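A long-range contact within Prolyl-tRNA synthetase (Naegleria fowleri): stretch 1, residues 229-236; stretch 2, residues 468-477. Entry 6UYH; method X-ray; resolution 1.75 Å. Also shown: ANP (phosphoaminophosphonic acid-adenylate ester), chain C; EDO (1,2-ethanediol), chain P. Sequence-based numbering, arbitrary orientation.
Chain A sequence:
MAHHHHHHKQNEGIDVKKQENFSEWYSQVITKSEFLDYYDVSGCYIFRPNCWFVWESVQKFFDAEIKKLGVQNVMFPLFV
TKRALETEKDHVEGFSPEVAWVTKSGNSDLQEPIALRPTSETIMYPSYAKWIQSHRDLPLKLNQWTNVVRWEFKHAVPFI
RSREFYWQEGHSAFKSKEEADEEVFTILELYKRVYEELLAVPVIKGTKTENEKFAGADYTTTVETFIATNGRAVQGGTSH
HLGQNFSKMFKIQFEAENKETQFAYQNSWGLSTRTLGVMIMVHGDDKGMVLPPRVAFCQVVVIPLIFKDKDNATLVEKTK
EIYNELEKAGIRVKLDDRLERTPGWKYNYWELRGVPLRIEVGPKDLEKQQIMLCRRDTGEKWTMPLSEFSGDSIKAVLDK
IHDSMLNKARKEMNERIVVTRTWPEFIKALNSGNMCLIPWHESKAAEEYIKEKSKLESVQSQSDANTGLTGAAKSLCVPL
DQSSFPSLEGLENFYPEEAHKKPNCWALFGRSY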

# COMPACT_ATOMS: atom_id res chain seq x y z
N THR A 229 13.81 -4.84 28.60
CA THR A 229 13.00 -5.41 29.68
C THR A 229 13.30 -6.89 29.89
O THR A 229 13.50 -7.33 31.03
CB THR A 229 11.51 -5.20 29.40
OG1 THR A 229 11.22 -3.80 29.44
CG2 THR A 229 10.67 -5.89 30.49
N ASN A 230 13.36 -7.67 28.82
CA ASN A 230 13.68 -9.09 28.96
C ASN A 230 15.02 -9.45 28.33
O ASN A 230 15.32 -10.65 28.20
CB ASN A 230 12.56 -9.97 28.40
CG ASN A 230 12.24 -9.68 26.95
OD1 ASN A 230 12.85 -8.82 26.32
ND2 ASN A 230 11.26 -10.42 26.41
N GLY A 231 15.84 -8.47 27.98
CA GLY A 231 17.20 -8.74 27.53
C GLY A 231 17.30 -9.53 26.24
O GLY A 231 18.14 -10.43 26.13
N ARG A 232 16.47 -9.19 25.25
CA ARG A 232 16.38 -9.93 24.00
C ARG A 232 16.63 -9.03 22.82
O ARG A 232 16.11 -7.91 22.75
CB ARG A 232 15.01 -10.59 23.84
CG ARG A 232 14.76 -11.61 24.89
CD ARG A 232 13.53 -12.45 24.63
NE ARG A 232 13.47 -13.43 25.71
CZ ARG A 232 13.86 -14.69 25.59
NH1 ARG A 232 14.31 -15.15 24.43
NH2 ARG A 232 13.80 -15.49 26.65
N ALA A 233 17.41 -9.53 21.87
CA ALA A 233 17.62 -8.82 20.62
C ALA A 233 16.47 -9.11 19.67
O ALA A 233 15.79 -10.13 19.76
CB ALA A 233 18.95 -9.25 20.00
N VAL A 234 16.25 -8.17 18.74
CA VAL A 234 15.30 -8.34 17.65
C VAL A 234 16.02 -8.01 16.35
O VAL A 234 16.57 -6.92 16.20
CB VAL A 234 14.05 -7.45 17.83
CG1 VAL A 234 13.16 -7.53 16.58
CG2 VAL A 234 13.28 -7.85 19.07
N GLN A 235 16.00 -8.96 15.41
CA GLN A 235 16.55 -8.72 14.08
C GLN A 235 15.66 -7.71 13.36
O GLN A 235 14.52 -8.02 13.01
CB GLN A 235 16.66 -10.04 13.33
CG GLN A 235 17.81 -10.95 13.82
CD GLN A 235 17.65 -11.46 15.26
OE1 GLN A 235 16.68 -12.15 15.58
NE2 GLN A 235 18.60 -11.12 16.13
N GLY A 236 16.18 -6.50 13.14
CA GLY A 236 15.32 -5.39 12.79
C GLY A 236 15.08 -5.15 11.32
O GLY A 236 14.18 -4.40 10.97
N GLY A 468 6.65 -18.49 24.02
CA GLY A 468 7.32 -19.43 23.15
C GLY A 468 8.80 -19.18 22.97
O GLY A 468 9.40 -19.74 22.05
N LEU A 469 9.41 -18.36 23.81
CA LEU A 469 10.81 -18.00 23.65
C LEU A 469 11.71 -19.02 24.35
O LEU A 469 11.26 -19.87 25.10
CB LEU A 469 11.05 -16.59 24.19
CG LEU A 469 10.10 -15.53 23.60
CD1 LEU A 469 10.20 -14.22 24.37
CD2 LEU A 469 10.40 -15.30 22.12
N THR A 470 13.01 -18.91 24.08
CA THR A 470 13.99 -19.78 24.70
C THR A 470 15.05 -18.94 25.40
O THR A 470 15.29 -17.78 25.06
CB THR A 470 14.66 -20.70 23.67
OG1 THR A 470 15.58 -21.57 24.35
CG2 THR A 470 15.43 -19.90 22.65
N GLY A 471 15.68 -19.54 26.41
CA GLY A 471 16.82 -18.92 27.03
C GLY A 471 18.12 -19.12 26.30
O GLY A 471 19.15 -18.59 26.73
N ALA A 472 18.11 -19.87 25.20
CA ALA A 472 19.33 -20.13 24.46
C ALA A 472 19.86 -18.85 23.83
O ALA A 472 19.11 -17.97 23.41
CB ALA A 472 19.08 -21.17 23.36
N ALA A 473 21.18 -18.76 23.75
CA ALA A 473 21.84 -17.66 23.07
C ALA A 473 22.03 -18.03 21.61
O ALA A 473 22.44 -19.16 21.30
CB ALA A 473 23.19 -17.34 23.70
N LYS A 474 21.76 -17.09 20.71
CA LYS A 474 22.08 -17.33 19.32
C LYS A 474 22.93 -16.18 18.80
O LYS A 474 23.09 -15.15 19.45
CB LYS A 474 20.82 -17.51 18.47
CG LYS A 474 19.98 -16.29 18.32
CD LYS A 474 18.70 -16.65 17.56
CE LYS A 474 18.60 -15.94 16.22
NZ LYS A 474 17.58 -16.61 15.36
N SER A 475 23.52 -16.39 17.63
CA SER A 475 24.33 -15.32 17.06
C SER A 475 23.40 -14.22 16.59
O SER A 475 22.35 -14.47 15.99
CB SER A 475 25.19 -15.83 15.90
OG SER A 475 24.38 -16.14 14.79
N LEU A 476 23.76 -12.99 16.92
CA LEU A 476 22.98 -11.83 16.50
C LEU A 476 23.61 -11.19 15.28
O LEU A 476 22.99 -11.11 14.21
CB LEU A 476 22.85 -10.86 17.68
CG LEU A 476 22.32 -11.54 18.95
CD1 LEU A 476 22.30 -10.55 20.13
CD2 LEU A 476 20.93 -12.17 18.72
N CYS A 477 24.88 -10.81 15.38
CA CYS A 477 25.63 -10.35 14.22
C CYS A 477 27.10 -10.32 14.59
O CYS A 477 27.46 -10.35 15.77
CB CYS A 477 25.18 -8.97 13.76
SG CYS A 477 25.59 -7.67 14.94
PG ANP C . 13.35 -14.39 11.62
O1G ANP C . 14.34 -15.14 12.39
O2G ANP C . 12.19 -15.39 11.22
O3G ANP C . 12.85 -13.23 12.56
PB ANP C . 13.86 -14.13 8.68
O1B ANP C . 15.10 -14.64 8.12
O2B ANP C . 12.73 -15.20 8.50
N3B ANP C . 13.99 -13.72 10.27
PA ANP C . 13.53 -12.29 6.47
O1A ANP C . 14.94 -12.05 6.07
O2A ANP C . 12.90 -13.30 5.57
O3A ANP C . 13.41 -12.83 7.96
O5' ANP C . 12.58 -11.00 6.50
C5' ANP C . 12.97 -9.61 6.40
C4' ANP C . 12.62 -8.95 7.71
O4' ANP C . 11.21 -9.12 7.98
C3' ANP C . 13.32 -9.58 8.91
O3' ANP C . 14.61 -9.02 9.09
C2' ANP C . 12.38 -9.24 10.07
O2' ANP C . 12.73 -7.99 10.64
C1' ANP C . 10.99 -9.21 9.38
N9 ANP C . 10.18 -10.40 9.64
C8 ANP C . 10.51 -11.70 9.39
N7 ANP C . 9.59 -12.57 9.73
C5 ANP C . 8.57 -11.77 10.23
C6 ANP C . 7.30 -12.08 10.76
N6 ANP C . 6.79 -13.31 10.82
N1 ANP C . 6.54 -11.05 11.21
C2 ANP C . 7.02 -9.81 11.10
N3 ANP C . 8.19 -9.40 10.61
C4 ANP C . 8.92 -10.43 10.19
C1 EDO P . 16.45 -21.31 16.21
O1 EDO P . 15.07 -21.46 16.54
C2 EDO P . 16.63 -19.98 15.49
O2 EDO P . 16.01 -18.95 16.28

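What ties the two stretches together by polar contact? The answer is the side chain of Arg232, which gives two hydrogen bonds to a single backbone oxygen. NH1 of Arg232 lies 2.9 Å from O of Thr470, with an N-H...O angle of 153°, and NH2 of Arg232 lies 3.2 Å from the same O of Thr470, at 137°. The carbonyl oxygen thus sits in the fork between the two terminal nitrogens, near the guanidinium plane, where their N-H groups can converge on it; the NH1 bond is the shorter and the straighter. The CA-to-CB bond of Arg232 points sideways to stretch 2, yet the chain, with chi1 m, is extended from CA to NE, with chi2 and chi3 both t, and then turns at chi4 of -100°, which carries its charged end to the carbonyl of Thr470. No carboxylate of stretch 2 meets this charge, because the stretch contains none.

How is the guanidinium packed against its surroundings? Leu469 covers one of its faces, with CB of Leu469 3.6 Å from NH1 of Arg232. Such packing suits the flat group, whose hydrogen-bonding capacity lies at its edge and leaves the face free for aliphatic carbon. The CA-to-CB bond of Thr470 points away from stretch 1, and the residue meets Arg232 through its main-chain O. Its OG1 is used within stretch 2 instead, accepting a hydrogen bond from N of Ala472 at 3.2 Å and an angle of 166°.

Where do apolar groups meet? Ala233, whose CB points toward stretch 2, places that atom 3.6 Å from CD1 of Leu476. The CA-to-CB bond of Leu476 runs sideways, but its m, t rotamer brings the end of the side chain nearer. Leu476 also touches Gln235, with CD2 of Leu476 3.6 Å from NE2 of Gln235, a van der Waals contact, while the amide nitrogen finds its hydrogen bonding elsewhere in the structure. Between Ala233 and Gln235, the CA-to-CB bond of Val234 points away and its side chain makes no contact with stretch 2.

Do the strands pair, and what do the bound molecules add? The axes of strands 232-236 and 474-477 come no closer than 8.7 Å and cross at 53°, so side chains bridge the gap and no backbone ladder forms; the contact buries a modest 310 Å² in all. Each ligand binds one side of it. O2' of ANP donates a hydrogen bond to O of Gln235 at 3.0 Å, and NZ of Lys474 donates one to O2 of EDO, also at 3.0 Å.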